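Local coordinates for protein amidohydrolase (Brucella melitensis biovar Abortus, PDB 4F0L) that probably acts as a metal-dependent deaminase of the amidohydrolase family, and binds an iron(III) ion, at residues H65-Q70 / G327-V332. Numbering follows the deposited sequence.
Sequences HSHAFQ and GSDSNV. With FE (Fe (III) ion), chain E.
The end of strand 56-66 runs beside the loop that follows strand 323-326, and a single beta bridge joins S66 to D329. D329 N gives its N-H to H65 O at 2.7 Å. D329 O accepts the N-H of H67 N at 3.1 Å, nearly straight at 165°. G327, with no side chain, packs its backbone against H65 O.

H65 and H67 form the HxH motif of the amidohydrolase superfamily, at the end of the first strand of its TIM barrel. D329 is the aspartate after the last barrel strand. H65 NE2 and H67 NE2 each hold the iron FE at 2.2 Å, and D329 OD1 binds FE at 2.4 Å. H241 and two waters complete the site. The D329 carboxylate runs alongside both imidazoles, its plane turned 67° from the H65 ring and 70° from the H67 ring. H67 ND1 is hydrogen-bonded to F128 O, which probably fixes the ring rotation.

N331 ND2 donates to S66 OG at 3.1 Å, near the N331 amide plane, and weakly to H67 O. S66 OG is also hydrogen-bonded to E127 OE1. Extended Q70 lays OE1 against S330 CA. One water lies within hydrogen-bonding distance of Q70 OE1 and D329 OD1; another bridges Q70 O and S330 O.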
loop_
_atom_site.group_PDB
_atom_site.type_symbol
_atom_site.label_atom_id
_atom_site.label_comp_id
_atom_site.label_asym_id
_atom_site.label_seq_id
_atom_site.Cartn_x
_atom_site.Cartn_y
_atom_site.Cartn_z
ATOM N N HIS B 65 -12.247 5.944 -12.738
ATOM C CA HIS B 65 -12.293 7.374 -12.334
ATOM C C HIS B 65 -10.894 7.892 -12.210
ATOM O O HIS B 65 -10.115 7.431 -11.362
ATOM C CB HIS B 65 -12.992 7.532 -10.997
ATOM C CG HIS B 65 -13.255 8.947 -10.587
ATOM N ND1 HIS B 65 -14.251 9.689 -11.138
ATOM C CD2 HIS B 65 -12.663 9.744 -9.620
ATOM C CE1 HIS B 65 -14.246 10.917 -10.576
ATOM N NE2 HIS B 65 -13.303 10.941 -9.630
ATOM N N SER B 66 -10.585 8.837 -13.083
ATOM C CA SER B 66 -9.276 9.444 -13.233
ATOM C C SER B 66 -9.416 10.923 -13.585
ATOM O O SER B 66 -10.278 11.308 -14.356
ATOM C CB SER B 66 -8.502 8.726 -14.337
ATOM O OG SER B 66 -7.405 9.473 -14.803
ATOM N N HIS B 67 -8.567 11.742 -12.971
ATOM C CA HIS B 67 -8.281 13.089 -13.442
ATOM C C HIS B 67 -6.861 13.130 -13.857
ATOM O O HIS B 67 -5.960 13.304 -13.019
ATOM C CB HIS B 67 -8.528 14.120 -12.347
ATOM C CG HIS B 67 -9.782 13.870 -11.575
ATOM N ND1 HIS B 67 -10.987 13.854 -12.155
ATOM C CD2 HIS B 67 -9.983 13.598 -10.236
ATOM C CE1 HIS B 67 -11.923 13.591 -11.206
ATOM N NE2 HIS B 67 -11.300 13.438 -10.045
ATOM N N ALA B 68 -6.637 13.025 -15.165
ATOM C CA ALA B 68 -5.302 12.739 -15.688
ATOM C C ALA B 68 -4.275 13.782 -15.250
ATOM O O ALA B 68 -3.166 13.428 -14.885
ATOM C CB ALA B 68 -5.307 12.607 -17.202
ATOM N N PHE B 69 -4.647 15.060 -15.243
ATOM C CA PHE B 69 -3.677 16.122 -14.929
ATOM C C PHE B 69 -3.100 16.027 -13.527
ATOM O O PHE B 69 -1.990 16.462 -13.303
ATOM C CB PHE B 69 -4.263 17.526 -15.185
ATOM C CG PHE B 69 -5.276 17.975 -14.165
ATOM C CD1 PHE B 69 -4.880 18.652 -13.034
ATOM C CD2 PHE B 69 -6.639 17.725 -14.352
ATOM C CE1 PHE B 69 -5.824 19.072 -12.096
ATOM C CE2 PHE B 69 -7.582 18.138 -13.429
ATOM C CZ PHE B 69 -7.171 18.811 -12.292
ATOM N N GLN B 70 -3.858 15.440 -12.599
ATOM C CA GLN B 70 -3.430 15.326 -11.226
ATOM C C GLN B 70 -2.254 14.372 -11.074
ATOM O O GLN B 70 -1.524 14.444 -10.068
ATOM C CB GLN B 70 -4.607 14.952 -10.295
ATOM C CG GLN B 70 -5.651 16.076 -10.229
ATOM C CD GLN B 70 -6.847 15.755 -9.362
ATOM O OE1 GLN B 70 -6.846 14.797 -8.625
ATOM N NE2 GLN B 70 -7.858 16.611 -9.397
ATOM N N GLY B 327 -11.045 3.317 -9.030
ATOM C CA GLY B 327 -10.402 4.360 -9.783
ATOM C C GLY B 327 -9.243 5.003 -9.049
ATOM O O GLY B 327 -9.319 5.268 -7.851
ATOM N N SER B 328 -8.182 5.300 -9.792
ATOM C CA SER B 328 -6.988 5.929 -9.213
ATOM C C SER B 328 -7.209 7.411 -8.856
ATOM O O SER B 328 -6.491 7.964 -8.034
ATOM C CB SER B 328 -5.838 5.799 -10.186
ATOM O OG SER B 328 -5.474 4.444 -10.361
ATOM N N ASP B 329 -8.171 8.040 -9.518
ATOM C CA ASP B 329 -8.754 9.334 -9.079
ATOM C C ASP B 329 -7.707 10.452 -9.113
ATOM O O ASP B 329 -7.505 11.049 -10.187
ATOM C CB ASP B 329 -9.448 9.184 -7.716
ATOM C CG ASP B 329 -10.187 10.469 -7.255
ATOM O OD1 ASP B 329 -10.261 11.459 -8.019
ATOM O OD2 ASP B 329 -10.737 10.481 -6.139
ATOM N N SER B 330 -7.052 10.737 -7.986
ATOM C CA SER B 330 -6.010 11.778 -7.935
ATOM C C SER B 330 -4.769 11.300 -8.627
ATOM O O SER B 330 -3.851 12.093 -8.941
ATOM C CB SER B 330 -5.643 12.175 -6.483
ATOM O OG SER B 330 -4.956 11.117 -5.813
ATOM N N ASN B 331 -4.718 9.990 -8.865
ATOM C CA ASN B 331 -3.567 9.391 -9.577
ATOM C C ASN B 331 -2.255 9.566 -8.816
ATOM O O ASN B 331 -1.137 9.558 -9.411
ATOM C CB ASN B 331 -3.501 9.907 -11.015
ATOM C CG ASN B 331 -4.709 9.412 -11.855
ATOM O OD1 ASN B 331 -5.022 8.252 -11.824
ATOM N ND2 ASN B 331 -5.360 10.292 -12.600
ATOM N N VAL B 332 -2.360 9.667 -7.486
ATOM C CA VAL B 332 -1.154 9.784 -6.621
ATOM C C VAL B 332 -0.317 8.499 -6.647
ATOM O O VAL B 332 0.952 8.538 -6.604
ATOM C CB VAL B 332 -1.507 10.180 -5.164
ATOM C CG1 VAL B 332 -2.432 9.140 -4.457
ATOM C CG2 VAL B 332 -0.242 10.400 -4.343
HETATM FE FE FE E . -12.420 12.511 -8.416
HETATM O O HOH W 1 -1.728 13.189 -7.576
HETATM O O HOH W 2 -9.059 14.078 -7.114
HETATM O O HOH W 3 -12.528 12.227 -6.262
HETATM O O HOH W 4 -11.526 14.351 -7.419
#